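Lasso peptide isopeptidase AtxE2 (Asticcacaulis excentricus, PDB 5TXE) hydrolyses the isopeptide bond of the threaded lasso peptides astexin-2 and astexin-3, converting them to linear peptides. Local coordinates at residues L374-L379 with S385-P390; S596-P601 with T619-A624; D169-E174 with S228-V233; S472-Q477 with S486-S491; L431-V436 with D505-L510. The protein carries 1 engineered substitution. All blocks are in the same frame, centred on the assembly; numbering follows the deposited sequence.

Interactions 3 and 1 come first along the chain and lie in two four-stranded antiparallel sheets, consistent with blades of the beta-propeller found in prolyl oligopeptidase relatives; their centres are 36 Å apart. The other three belong to the alpha/beta-hydrolase part. Interaction 5 packs helix 494-512 on strand 431-436 of the eight-stranded mixed sheet, and interaction 4 is nested in the loop it closes, with nearest atoms about 10 Å away. Interaction 2 follows last, near the far end of that sheet, its centre 51 Å from that of interaction 1. Together they sample both halves of the enzyme: a bulged hairpin and a water-bridged contact within the probable propeller, helix and loop packing round the hydrolase sheet in the other part.

Interaction 1. Residues L374-L379 with S385-P390; sequences LVTLNL and SPLYDP
A classic beta bulge, in which Leu374 faces both Leu387 and Tyr388, interrupts the hairpin of strands 373-378 and 384-388, the last two strands of a propeller-like four-stranded sheet. Leu374 O is gripped twice: Leu387 N lies 3.0 Å from it and Tyr388 N 3.1 Å from it, both arriving from one face of its carbonyl plane, Tyr388 N as much as 44° out of it. In return Leu374 N donates to Tyr388 O over 2.8 Å. The regular pairing returns at Thr376, whose N bonds to Ser385 O at 2.7 Å and whose O accepts from Ser385 N at 2.9 Å. Between these sites Pro386 pairs with Val375 in a non-hydrogen-bonded position, where a residue lacking an N-H costs nothing. The extra residue also lets Leu387 turn toward its partner strand, bringing its CB within 4.3 Å of Leu374 CB. Leu374 CD2 reaches Tyr388 CB at 4.2 Å. Leu374 and Leu387 continue onto strand 69-78, through Phe72 and Val70. Thr376 suits the more open end: its OG1, placed between the backbone N and carbonyl carbon (chi1 58°), hydrogen-bonds a water that itself donates to Pro386 O.

Interaction 2. Residues S596-P601 with T619-A624; sequences SRLDTP and TALQQA
Apolar contact between Leu598 and Leu621 carries most of this meeting of a loop with helix 615-623. Leu621 sends its CD2 branch toward the loop and sets it 3.8 Å from Leu598 CB. The same CD2 methyl lies 4.2 Å from Leu598 CD2, so one branch touches both the root and the end of its partner, the two chains running at a slant to each other. Leu621 can do this from the flank of the helix because its CG stands anti to the carbonyl carbon (chi1 -70°), carrying the branched end across the gap. Phe591 touches both leucines and Ile538 adds to the cover of Leu598, so branched hydrocarbon side chains suit these buried places.

A second, smaller van der Waals contact joins the backbone of Ser596 to a methyl group: Ala624 CB approaches Ser596 CA to 4.1 Å. Ala624 is where the chain leaves helical geometry, although its N still bonds back to Ala620 O at 2.9 Å; its short side chain permits the close passage.

Polar links lie beside the pair. Lys626 forms a salt bridge with Asp599 OD1 and a hydrogen bond with Ser596 O. Within the hydrolase domain the loop leads into strand 602-607 and the helix into strand 628-633, two parallel neighbours of the sheet. Between the segments themselves the contact is apolar, so it depends on close fit and on burial of hydrocarbon, while Lys626 alongside adds directional, charged links.

Interaction 3. Residues D169-E174 with S228-V233; sequences DAYDIE and SIVYQV
Tyr171 reaches across to Val230 and Gln232 from a turn that is prepared two residues earlier. At its start Asp169 folds back on the turn: its OD1 accepts from Ala170 N at 2.8 Å through the anti lone pair, and its CB sits 3.8 Å above the plane of the Tyr171 ring, displaced toward the rim. A short acidic side chain suits this place, since it can bind the next backbone N-H and still lay its methylene on the ring. Ala170, small and exposed, carries the chain round to Tyr171.

The CG of Tyr171 lies between its backbone N and carbonyl carbon (chi1 49°), which sends the ring toward the second segment, with Pro190 and Val193 of helix 190-202 packed against it. Only its phenol end arrives: OH is 4.3 Å from Gln232 CG and 4.4 Å from Val230 CG1, both loose contacts. The stronger link is through water. Tyr171 OH donates to a water 3.0 Å away, and that water donates to Val230 O at 2.8 Å, so the hydroxyl at the end of the long ring extends the side chain, through the water, to the backbone of the second segment.

The two segments lead into strands of one four-stranded antiparallel sheet, probably a propeller blade, in which strand 183-188 runs between strands 173-178 and 230-235. Tyr186 of that middle strand touches both Tyr171 and Gln232. Further along, Asp172 OD1 accepts from Val151 N. Ile173, buried, leans on Tyr186 as the outermost strand begins, and Glu174 OE2 forms a salt bridge with Arg189.

Interaction 4. Residues S472-Q477 with S486-S491; sequences SEASYQ and SKAEYS
The flat carboxylate of Glu489 meets Ser472 through OE2, on the anti side of that oxygen: Ser472 OG donates to it at 2.7 Å, from 23° out of the carboxylate plane. The next residue's ring, that of Tyr490, turns elsewhere and has Ser486 O at its edge, in plane. Glu489 gets its carboxylate across by leaving the helix with CG anti to the carbonyl carbon (chi1 -63°) and staying extended beyond it. On the way its CG passes Ala474 CB at 3.7 Å, so the aliphatic part of the chain packs while the charged end bonds. Ala474 CB also faces Ala488 CB at 4.4 Å; small methyls fit where loop and helix draw close.

Ser472 OG works in two directions, for it also accepts from Ser475 N at 3.1 Å, an ST motif at the start of the 3-10 turn 474-476. Ser475 OG adds a second link by donating to Ser472 O. Replacing Glu489 with an alanine here would probably leave the Ser472 hydroxyl without its acceptor and open a gap beside the Ala474 methyl.

Gln485, one turn earlier in helix 482-490, donates to the same OE2. Asn495 of the following helix 494-512 touches both Ser472 and Glu489, so the loop that leaves strand 463-467 is seated where these two helices join.

Interaction 5. Residues L431-V436 with D505-L510; sequences LPLVIV and DLIDDL
Leu433 points its CB at helix 494-512, still too far to touch the residues 505-510, and the rest of the chain closes the distance. With CG anti to the backbone N (chi1 178°), the fork is carried straight out from the strand. Its CD2 branch makes the nearer contacts: it lies 4.3 Å from Ile507 CG1 and 4.2 Å from Leu510 CD1, fitting between residues almost one helical turn apart. The other branch, CD1, comes within 4.4 Å of Leu510 CD1, so both methyls of Leu433 border the same leucine. Leucine, forked at its tip, suits a place that must reach out and then spread.

Strand 431-436 is an inner strand of the central sheet of the alpha/beta-hydrolase fold, parallel to strands 463-467 and 521-525 beside it. Helix 494-512 lies on one face of that sheet in the crossover between these two neighbours. It runs nearly opposite to the strand, at 157°, with the short axes 11.3 Å apart at closest. On the sheet's other face, Val434 packs on Phe657 of helix 643-662.

Two residues along from Leu433, Ile435 points to the same helix. Its CD1 meets Ile507 CD1 at 4.0 Å, the two side chains crossing at about a right angle. Beta-branched Ile435 suits a strand, and Val521 and Leu523 of the adjacent strand 521-525 touch it. Its side chain is about 8 Å from that of Tyr438, which stabilises the alkoxide intermediate.

Interaction 1. Residues L374-L379 with S385-P390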
# COMPACT_ATOMS: atom_id res chain seq x y z
N LEU A 374 -10.64 -14.07 -4.74
CA LEU A 374 -9.87 -15.16 -5.32
C LEU A 374 -10.50 -15.64 -6.63
O LEU A 374 -11.70 -15.71 -6.77
CB LEU A 374 -9.77 -16.32 -4.37
CG LEU A 374 -8.69 -16.38 -3.28
CD1 LEU A 374 -8.02 -15.06 -3.00
CD2 LEU A 374 -9.25 -17.01 -2.04
N VAL A 375 -9.63 -16.06 -7.54
CA VAL A 375 -9.93 -16.32 -8.91
C VAL A 375 -9.03 -17.47 -9.33
O VAL A 375 -7.97 -17.68 -8.72
CB VAL A 375 -9.64 -14.98 -9.61
CG1 VAL A 375 -8.51 -14.98 -10.59
CG2 VAL A 375 -10.89 -14.22 -9.95
N THR A 376 -9.49 -18.28 -10.30
CA THR A 376 -8.59 -19.27 -10.96
C THR A 376 -8.35 -18.89 -12.39
O THR A 376 -9.23 -18.43 -13.08
CB THR A 376 -9.10 -20.75 -10.94
OG1 THR A 376 -10.36 -20.82 -11.57
CG2 THR A 376 -9.28 -21.24 -9.56
N LEU A 377 -7.13 -19.03 -12.82
CA LEU A 377 -6.79 -18.69 -14.18
C LEU A 377 -6.36 -19.99 -14.89
O LEU A 377 -5.44 -20.67 -14.46
CB LEU A 377 -5.68 -17.67 -14.14
CG LEU A 377 -5.65 -16.60 -15.22
CD1 LEU A 377 -7.01 -16.16 -15.70
CD2 LEU A 377 -4.96 -15.37 -14.68
N ASN A 378 -7.05 -20.34 -15.97
CA ASN A 378 -6.68 -21.52 -16.76
C ASN A 378 -5.40 -21.27 -17.58
O ASN A 378 -5.35 -20.38 -18.42
CB ASN A 378 -7.87 -21.89 -17.65
CG ASN A 378 -7.64 -23.16 -18.47
OD1 ASN A 378 -6.58 -23.38 -19.06
ND2 ASN A 378 -8.68 -23.95 -18.56
N LEU A 379 -4.37 -22.05 -17.32
CA LEU A 379 -3.07 -21.81 -17.95
C LEU A 379 -2.92 -22.33 -19.41
O LEU A 379 -1.82 -22.28 -19.98
CB LEU A 379 -1.96 -22.40 -17.07
CG LEU A 379 -1.82 -21.71 -15.72
CD1 LEU A 379 -0.69 -22.36 -14.93
CD2 LEU A 379 -1.58 -20.23 -15.91
N SER A 385 -11.82 -17.42 -13.86
CA SER A 385 -13.09 -17.70 -13.24
C SER A 385 -13.04 -17.38 -11.74
O SER A 385 -12.01 -17.62 -11.10
CB SER A 385 -13.41 -19.19 -13.41
OG SER A 385 -13.17 -19.57 -14.75
N PRO A 386 -14.16 -16.91 -11.17
CA PRO A 386 -14.34 -16.67 -9.74
C PRO A 386 -14.12 -17.93 -8.97
O PRO A 386 -14.54 -18.95 -9.43
CB PRO A 386 -15.83 -16.33 -9.60
CG PRO A 386 -16.26 -15.91 -10.93
CD PRO A 386 -15.39 -16.62 -11.93
N LEU A 387 -13.42 -17.85 -7.86
CA LEU A 387 -13.31 -18.95 -6.92
C LEU A 387 -13.96 -18.58 -5.58
O LEU A 387 -14.76 -19.33 -5.08
CB LEU A 387 -11.85 -19.30 -6.71
CG LEU A 387 -11.62 -20.40 -5.69
CD1 LEU A 387 -12.22 -21.72 -6.13
CD2 LEU A 387 -10.13 -20.54 -5.47
N TYR A 388 -13.63 -17.42 -5.02
CA TYR A 388 -14.18 -16.97 -3.73
C TYR A 388 -14.19 -15.43 -3.62
O TYR A 388 -13.14 -14.79 -3.74
CB TYR A 388 -13.37 -17.53 -2.55
CG TYR A 388 -13.87 -17.05 -1.23
CD1 TYR A 388 -14.94 -17.67 -0.62
CD2 TYR A 388 -13.29 -15.96 -0.58
CE1 TYR A 388 -15.41 -17.24 0.61
CE2 TYR A 388 -13.76 -15.49 0.65
CZ TYR A 388 -14.81 -16.13 1.25
OH TYR A 388 -15.27 -15.67 2.47
N ASP A 389 -15.37 -14.85 -3.38
CA ASP A 389 -15.50 -13.42 -3.24
C ASP A 389 -16.06 -13.14 -1.86
O ASP A 389 -17.20 -13.49 -1.59
CB ASP A 389 -16.38 -12.83 -4.31
CG ASP A 389 -16.30 -11.28 -4.35
OD1 ASP A 389 -15.88 -10.66 -3.33
OD2 ASP A 389 -16.66 -10.68 -5.40
N PRO A 390 -15.26 -12.51 -0.96
CA PRO A 390 -15.73 -12.29 0.39
C PRO A 390 -16.75 -11.18 0.41
O PRO A 390 -17.32 -10.94 1.45
CB PRO A 390 -14.45 -11.89 1.16
CG PRO A 390 -13.61 -11.22 0.15
CD PRO A 390 -13.92 -11.91 -1.17
O HOH W 1 -12.59 -21.09 -10.40

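Interaction 2. Residues S596-P601 with T619-A624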
# COMPACT_ATOMS: atom_id res chain seq x y z
N SER A 596 0.79 33.23 4.05
CA SER A 596 -0.00 34.42 3.71
C SER A 596 -0.53 34.40 2.27
O SER A 596 -1.45 35.13 1.97
CB SER A 596 0.79 35.69 4.05
OG SER A 596 2.01 35.63 3.31
N ARG A 597 -0.04 33.53 1.40
CA ARG A 597 -0.64 33.42 0.05
C ARG A 597 -1.38 32.10 -0.22
O ARG A 597 -1.61 31.72 -1.33
CB ARG A 597 0.43 33.61 -1.03
CG ARG A 597 1.53 32.58 -1.08
CD ARG A 597 2.60 33.22 -1.94
NE ARG A 597 3.81 32.46 -2.16
CZ ARG A 597 3.98 31.61 -3.17
NH1 ARG A 597 2.96 31.32 -3.95
NH2 ARG A 597 5.15 31.00 -3.35
N LEU A 598 -1.75 31.41 0.82
CA LEU A 598 -2.34 30.13 0.65
C LEU A 598 -3.84 30.27 0.89
O LEU A 598 -4.35 30.10 2.03
CB LEU A 598 -1.68 29.18 1.62
CG LEU A 598 -1.50 27.78 1.10
CD1 LEU A 598 -0.07 27.38 1.42
CD2 LEU A 598 -2.58 26.86 1.69
N ASP A 599 -4.55 30.59 -0.17
CA ASP A 599 -5.95 30.88 -0.01
C ASP A 599 -6.92 29.71 -0.20
O ASP A 599 -8.10 29.85 0.10
CB ASP A 599 -6.32 32.05 -0.91
CG ASP A 599 -5.59 33.32 -0.49
OD1 ASP A 599 -5.75 33.73 0.70
OD2 ASP A 599 -4.86 33.91 -1.31
N THR A 600 -6.43 28.58 -0.69
CA THR A 600 -7.27 27.41 -0.84
C THR A 600 -7.65 26.79 0.51
O THR A 600 -6.79 26.47 1.28
CB THR A 600 -6.50 26.35 -1.63
OG1 THR A 600 -6.15 26.88 -2.90
CG2 THR A 600 -7.36 25.11 -1.87
N PRO A 601 -8.93 26.52 0.75
CA PRO A 601 -9.38 25.77 1.92
C PRO A 601 -8.69 24.44 2.02
O PRO A 601 -8.67 23.69 1.06
CB PRO A 601 -10.87 25.58 1.66
CG PRO A 601 -11.26 26.75 0.79
CD PRO A 601 -10.07 26.94 -0.12
N THR A 619 -0.31 26.92 12.43
CA THR A 619 -0.39 28.14 13.24
C THR A 619 -0.14 29.36 12.38
O THR A 619 -0.79 30.38 12.55
CB THR A 619 0.62 28.05 14.37
OG1 THR A 619 0.36 26.86 15.17
CG2 THR A 619 0.58 29.26 15.23
N ALA A 620 0.77 29.25 11.40
CA ALA A 620 1.03 30.39 10.48
C ALA A 620 -0.18 30.66 9.62
O ALA A 620 -0.58 31.80 9.44
CB ALA A 620 2.26 30.12 9.65
N LEU A 621 -0.82 29.59 9.16
CA LEU A 621 -2.04 29.73 8.40
C LEU A 621 -3.15 30.35 9.18
O LEU A 621 -3.86 31.25 8.63
CB LEU A 621 -2.50 28.39 7.86
CG LEU A 621 -1.60 27.83 6.75
CD1 LEU A 621 -1.94 26.37 6.48
CD2 LEU A 621 -1.74 28.59 5.42
N GLN A 622 -3.38 29.91 10.43
CA GLN A 622 -4.43 30.54 11.25
C GLN A 622 -4.11 31.99 11.51
O GLN A 622 -4.97 32.87 11.40
CB GLN A 622 -4.63 29.89 12.60
CG GLN A 622 -5.38 28.60 12.53
CD GLN A 622 -6.07 28.24 13.86
OE1 GLN A 622 -5.52 28.44 14.94
NE2 GLN A 622 -7.28 27.70 13.77
N GLN A 623 -2.89 32.27 11.86
CA GLN A 623 -2.48 33.63 12.09
C GLN A 623 -2.69 34.51 10.84
O GLN A 623 -3.01 35.68 10.95
CB GLN A 623 -1.03 33.59 12.46
CG GLN A 623 -0.35 34.95 12.65
CD GLN A 623 0.03 35.18 14.11
OE1 GLN A 623 -0.41 34.46 15.02
NE2 GLN A 623 0.84 36.22 14.34
N ALA A 624 -2.50 33.95 9.66
CA ALA A 624 -2.72 34.71 8.43
C ALA A 624 -4.18 34.63 8.03
O ALA A 624 -4.51 35.01 6.94
CB ALA A 624 -1.83 34.18 7.33

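Interaction 3. Residues D169-E174 with S228-V233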
# COMPACT_ATOMS: atom_id res chain seq x y z
N ASP A 169 5.98 -16.49 23.31
CA ASP A 169 7.17 -16.21 24.09
C ASP A 169 7.16 -14.78 24.65
O ASP A 169 6.21 -14.05 24.45
CB ASP A 169 8.37 -16.51 23.20
CG ASP A 169 9.54 -17.15 23.98
OD1 ASP A 169 9.86 -16.65 25.10
OD2 ASP A 169 10.16 -18.12 23.43
N ALA A 170 8.21 -14.39 25.35
CA ALA A 170 8.38 -12.98 25.78
C ALA A 170 8.46 -11.97 24.62
O ALA A 170 8.30 -10.77 24.83
CB ALA A 170 9.63 -12.85 26.63
N TYR A 171 8.67 -12.45 23.41
CA TYR A 171 8.78 -11.59 22.24
C TYR A 171 7.72 -12.01 21.26
O TYR A 171 7.17 -13.16 21.33
CB TYR A 171 10.18 -11.71 21.65
CG TYR A 171 10.67 -13.11 21.44
CD1 TYR A 171 11.36 -13.81 22.45
CD2 TYR A 171 10.49 -13.74 20.24
CE1 TYR A 171 11.82 -15.10 22.25
CE2 TYR A 171 10.95 -15.03 20.03
CZ TYR A 171 11.61 -15.71 21.04
OH TYR A 171 12.07 -16.96 20.81
N ASP A 172 7.38 -11.08 20.36
CA ASP A 172 6.47 -11.43 19.28
C ASP A 172 7.12 -12.46 18.34
O ASP A 172 8.30 -12.29 17.94
CB ASP A 172 6.09 -10.22 18.42
CG ASP A 172 5.20 -9.21 19.16
OD1 ASP A 172 4.38 -9.58 20.07
OD2 ASP A 172 5.32 -8.05 18.75
N ILE A 173 6.36 -13.47 17.93
CA ILE A 173 6.89 -14.41 16.97
C ILE A 173 6.81 -13.71 15.62
O ILE A 173 5.77 -13.14 15.28
CB ILE A 173 6.06 -15.68 16.88
CG1 ILE A 173 5.91 -16.36 18.25
CG2 ILE A 173 6.69 -16.63 15.86
CD1 ILE A 173 7.17 -16.39 19.07
N GLU A 174 7.86 -13.84 14.81
CA GLU A 174 7.95 -13.16 13.50
C GLU A 174 7.72 -14.05 12.31
O GLU A 174 7.41 -13.55 11.25
CB GLU A 174 9.29 -12.42 13.36
CG GLU A 174 9.34 -11.24 14.33
CD GLU A 174 10.67 -10.52 14.43
OE1 GLU A 174 11.55 -10.70 13.54
OE2 GLU A 174 10.84 -9.74 15.41
N SER A 228 19.71 -9.45 16.79
CA SER A 228 19.65 -10.72 16.09
C SER A 228 18.32 -11.43 16.19
O SER A 228 17.57 -11.29 17.17
CB SER A 228 20.65 -11.70 16.69
OG SER A 228 21.87 -11.09 16.97
N ILE A 229 18.10 -12.27 15.20
CA ILE A 229 16.98 -13.15 15.16
C ILE A 229 17.38 -14.49 15.76
O ILE A 229 18.46 -14.97 15.48
CB ILE A 229 16.55 -13.31 13.72
CG1 ILE A 229 16.20 -11.94 13.15
CG2 ILE A 229 15.35 -14.24 13.64
CD1 ILE A 229 15.75 -11.99 11.69
N VAL A 230 16.53 -15.07 16.62
CA VAL A 230 16.76 -16.33 17.34
C VAL A 230 15.75 -17.33 16.81
O VAL A 230 14.60 -16.95 16.48
CB VAL A 230 16.58 -16.08 18.82
CG1 VAL A 230 16.32 -17.32 19.64
CG2 VAL A 230 17.79 -15.36 19.37
N TYR A 231 16.20 -18.57 16.61
CA TYR A 231 15.38 -19.65 16.01
C TYR A 231 15.20 -20.70 17.05
O TYR A 231 16.15 -21.02 17.73
CB TYR A 231 16.07 -20.25 14.80
CG TYR A 231 16.34 -19.18 13.80
CD1 TYR A 231 15.36 -18.82 12.89
CD2 TYR A 231 17.57 -18.49 13.78
CE1 TYR A 231 15.57 -17.78 11.99
CE2 TYR A 231 17.80 -17.44 12.88
CZ TYR A 231 16.79 -17.11 11.98
OH TYR A 231 16.92 -16.10 11.06
N GLN A 232 14.00 -21.25 17.19
CA GLN A 232 13.74 -22.33 18.13
C GLN A 232 12.79 -23.31 17.48
O GLN A 232 12.06 -22.95 16.55
CB GLN A 232 13.05 -21.80 19.41
CG GLN A 232 13.80 -20.84 20.32
CD GLN A 232 14.49 -21.54 21.47
OE1 GLN A 232 13.88 -21.93 22.47
NE2 GLN A 232 15.78 -21.67 21.35
N VAL A 233 12.78 -24.54 17.99
CA VAL A 233 11.92 -25.58 17.46
C VAL A 233 11.07 -26.12 18.57
O VAL A 233 11.57 -26.40 19.66
CB VAL A 233 12.74 -26.75 16.89
CG1 VAL A 233 11.82 -27.85 16.40
CG2 VAL A 233 13.59 -26.25 15.74
O HOH W 2 12.46 -18.04 18.01

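Interaction 4. Residues S472-Q477 with S486-S491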
# COMPACT_ATOMS: atom_id res chain seq x y z
N SER A 472 8.84 9.12 -13.46
CA SER A 472 9.62 10.34 -13.48
C SER A 472 10.57 10.32 -14.69
O SER A 472 10.90 9.25 -15.18
CB SER A 472 10.46 10.48 -12.22
OG SER A 472 11.41 9.44 -12.18
N GLU A 473 11.03 11.49 -15.11
CA GLU A 473 12.08 11.59 -16.15
C GLU A 473 13.34 10.83 -15.72
O GLU A 473 13.94 10.11 -16.51
CB GLU A 473 12.42 13.07 -16.40
CG GLU A 473 11.20 13.87 -16.92
CD GLU A 473 11.40 15.39 -17.05
OE1 GLU A 473 12.33 15.78 -17.79
OE2 GLU A 473 10.62 16.19 -16.44
N ALA A 474 13.71 10.97 -14.44
CA ALA A 474 14.90 10.31 -13.89
C ALA A 474 14.82 8.81 -14.01
O ALA A 474 15.84 8.15 -14.11
CB ALA A 474 15.09 10.68 -12.43
N SER A 475 13.62 8.24 -13.95
CA SER A 475 13.49 6.79 -14.07
C SER A 475 13.84 6.29 -15.49
O SER A 475 14.04 5.10 -15.68
CB SER A 475 12.08 6.35 -13.71
OG SER A 475 11.17 6.80 -14.72
N TYR A 476 13.91 7.21 -16.47
CA TYR A 476 14.36 6.91 -17.83
C TYR A 476 15.88 7.11 -18.08
O TYR A 476 16.34 6.97 -19.21
CB TYR A 476 13.58 7.78 -18.85
CG TYR A 476 12.14 7.34 -18.98
CD1 TYR A 476 11.83 6.20 -19.70
CD2 TYR A 476 11.11 8.04 -18.35
CE1 TYR A 476 10.53 5.77 -19.80
CE2 TYR A 476 9.81 7.62 -18.47
CZ TYR A 476 9.53 6.48 -19.19
OH TYR A 476 8.25 6.01 -19.32
N GLN A 477 16.65 7.42 -17.03
CA GLN A 477 18.08 7.72 -17.16
C GLN A 477 18.87 6.70 -16.34
O GLN A 477 18.30 5.94 -15.54
CB GLN A 477 18.35 9.15 -16.67
CG GLN A 477 17.66 10.24 -17.50
CD GLN A 477 17.41 11.59 -16.78
OE1 GLN A 477 17.66 11.76 -15.58
NE2 GLN A 477 16.91 12.56 -17.54
N SER A 486 16.39 9.38 -6.57
CA SER A 486 15.57 10.25 -5.74
C SER A 486 16.20 11.64 -5.66
O SER A 486 15.50 12.63 -5.78
CB SER A 486 15.35 9.70 -4.31
OG SER A 486 14.60 10.65 -3.55
N LYS A 487 17.52 11.68 -5.51
CA LYS A 487 18.22 12.93 -5.41
C LYS A 487 18.05 13.74 -6.68
O LYS A 487 17.75 14.95 -6.61
CB LYS A 487 19.67 12.65 -5.14
CG LYS A 487 20.47 13.85 -4.78
CD LYS A 487 21.87 13.37 -4.44
CE LYS A 487 22.89 14.48 -4.62
NZ LYS A 487 22.56 15.60 -3.71
N ALA A 488 18.14 13.10 -7.83
CA ALA A 488 17.82 13.81 -9.08
C ALA A 488 16.34 14.26 -9.19
O ALA A 488 16.06 15.36 -9.67
CB ALA A 488 18.15 12.94 -10.29
N GLU A 489 15.40 13.44 -8.73
CA GLU A 489 13.95 13.83 -8.77
C GLU A 489 13.59 15.05 -7.89
O GLU A 489 12.70 15.84 -8.24
CB GLU A 489 13.07 12.65 -8.36
CG GLU A 489 13.18 11.48 -9.32
CD GLU A 489 12.54 10.19 -8.81
OE1 GLU A 489 12.37 10.02 -7.58
OE2 GLU A 489 12.27 9.32 -9.64
N TYR A 490 14.29 15.19 -6.76
CA TYR A 490 14.02 16.29 -5.83
C TYR A 490 14.80 17.51 -6.17
O TYR A 490 14.50 18.57 -5.68
CB TYR A 490 14.30 15.88 -4.38
CG TYR A 490 13.16 15.09 -3.77
CD1 TYR A 490 12.08 15.74 -3.17
CD2 TYR A 490 13.14 13.72 -3.81
CE1 TYR A 490 11.02 15.04 -2.61
CE2 TYR A 490 12.10 13.00 -3.25
CZ TYR A 490 11.04 13.66 -2.64
OH TYR A 490 10.00 12.93 -2.10
N SER A 491 15.81 17.38 -7.01
CA SER A 491 16.61 18.52 -7.36
C SER A 491 15.70 19.55 -7.98
O SER A 491 15.07 19.30 -9.02
CB SER A 491 17.69 18.15 -8.36
OG SER A 491 18.20 19.34 -8.88

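Interaction 5. Residues L431-V436 with D505-L510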
# COMPACT_ATOMS: atom_id res chain seq x y z
N LEU A 431 -19.35 18.97 -14.12
CA LEU A 431 -19.28 18.58 -12.68
C LEU A 431 -18.11 19.19 -11.89
O LEU A 431 -17.09 19.51 -12.46
CB LEU A 431 -19.15 17.08 -12.57
CG LEU A 431 -20.35 16.31 -13.12
CD1 LEU A 431 -19.95 14.87 -13.24
CD2 LEU A 431 -21.59 16.42 -12.24
N PRO A 432 -18.26 19.35 -10.57
CA PRO A 432 -17.06 19.56 -9.76
C PRO A 432 -16.23 18.28 -9.74
O PRO A 432 -16.75 17.18 -9.92
CB PRO A 432 -17.63 19.90 -8.39
CG PRO A 432 -18.91 19.13 -8.32
CD PRO A 432 -19.47 19.19 -9.75
N LEU A 433 -14.94 18.43 -9.62
CA LEU A 433 -14.03 17.34 -9.67
C LEU A 433 -13.26 17.19 -8.37
O LEU A 433 -12.79 18.18 -7.78
CB LEU A 433 -13.02 17.65 -10.77
CG LEU A 433 -11.89 16.62 -10.98
CD1 LEU A 433 -12.36 15.26 -11.39
CD2 LEU A 433 -10.89 17.13 -11.99
N VAL A 434 -13.06 15.94 -7.96
CA VAL A 434 -12.17 15.65 -6.84
C VAL A 434 -11.10 14.68 -7.31
O VAL A 434 -11.40 13.65 -7.94
CB VAL A 434 -12.94 15.02 -5.66
CG1 VAL A 434 -11.97 14.55 -4.59
CG2 VAL A 434 -13.94 16.03 -5.12
N ILE A 435 -9.85 14.99 -7.00
CA ILE A 435 -8.71 14.16 -7.39
C ILE A 435 -8.23 13.33 -6.18
O ILE A 435 -7.98 13.90 -5.10
CB ILE A 435 -7.57 15.03 -7.91
CG1 ILE A 435 -8.05 15.85 -9.11
CG2 ILE A 435 -6.43 14.17 -8.30
CD1 ILE A 435 -7.09 16.95 -9.50
N VAL A 436 -8.17 12.01 -6.39
CA VAL A 436 -7.69 11.04 -5.43
C VAL A 436 -6.39 10.44 -5.99
O VAL A 436 -6.35 10.09 -7.17
CB VAL A 436 -8.72 9.98 -5.18
CG1 VAL A 436 -8.22 8.91 -4.24
CG2 VAL A 436 -9.96 10.58 -4.65
N ASP A 505 -2.61 18.69 -16.96
CA ASP A 505 -2.97 18.09 -18.26
C ASP A 505 -4.27 17.32 -18.17
O ASP A 505 -5.15 17.47 -19.00
CB ASP A 505 -1.86 17.16 -18.77
CG ASP A 505 -0.55 17.90 -19.04
OD1 ASP A 505 -0.60 19.11 -19.29
OD2 ASP A 505 0.55 17.29 -18.99
N LEU A 506 -4.42 16.50 -17.13
CA LEU A 506 -5.64 15.73 -16.99
C LEU A 506 -6.85 16.63 -16.79
O LEU A 506 -7.94 16.35 -17.31
CB LEU A 506 -5.57 14.71 -15.86
CG LEU A 506 -4.57 13.62 -16.14
CD1 LEU A 506 -4.12 12.90 -14.85
CD2 LEU A 506 -5.20 12.64 -17.12
N ILE A 507 -6.67 17.65 -15.99
CA ILE A 507 -7.78 18.54 -15.71
C ILE A 507 -8.16 19.23 -17.02
O ILE A 507 -9.34 19.34 -17.34
CB ILE A 507 -7.39 19.60 -14.64
CG1 ILE A 507 -7.22 18.92 -13.26
CG2 ILE A 507 -8.42 20.68 -14.53
CD1 ILE A 507 -6.62 19.85 -12.24
N ASP A 508 -7.16 19.74 -17.74
CA ASP A 508 -7.42 20.41 -19.02
C ASP A 508 -8.13 19.50 -19.99
O ASP A 508 -9.03 19.92 -20.68
CB ASP A 508 -6.13 20.91 -19.68
CG ASP A 508 -5.52 22.11 -18.95
OD1 ASP A 508 -6.22 22.76 -18.14
OD2 ASP A 508 -4.32 22.40 -19.17
N ASP A 509 -7.75 18.24 -20.03
CA ASP A 509 -8.45 17.28 -20.88
C ASP A 509 -9.92 17.20 -20.52
O ASP A 509 -10.79 17.25 -21.38
CB ASP A 509 -7.79 15.89 -20.74
CG ASP A 509 -8.42 14.81 -21.65
OD1 ASP A 509 -8.13 14.79 -22.84
OD2 ASP A 509 -9.19 13.95 -21.16
N LEU A 510 -10.21 16.99 -19.24
CA LEU A 510 -11.58 16.77 -18.83
C LEU A 510 -12.36 18.06 -19.00
O LEU A 510 -13.54 18.03 -19.27
CB LEU A 510 -11.64 16.32 -17.38
CG LEU A 510 -11.05 14.97 -17.05
CD1 LEU A 510 -10.97 14.80 -15.54
CD2 LEU A 510 -11.92 13.91 -17.65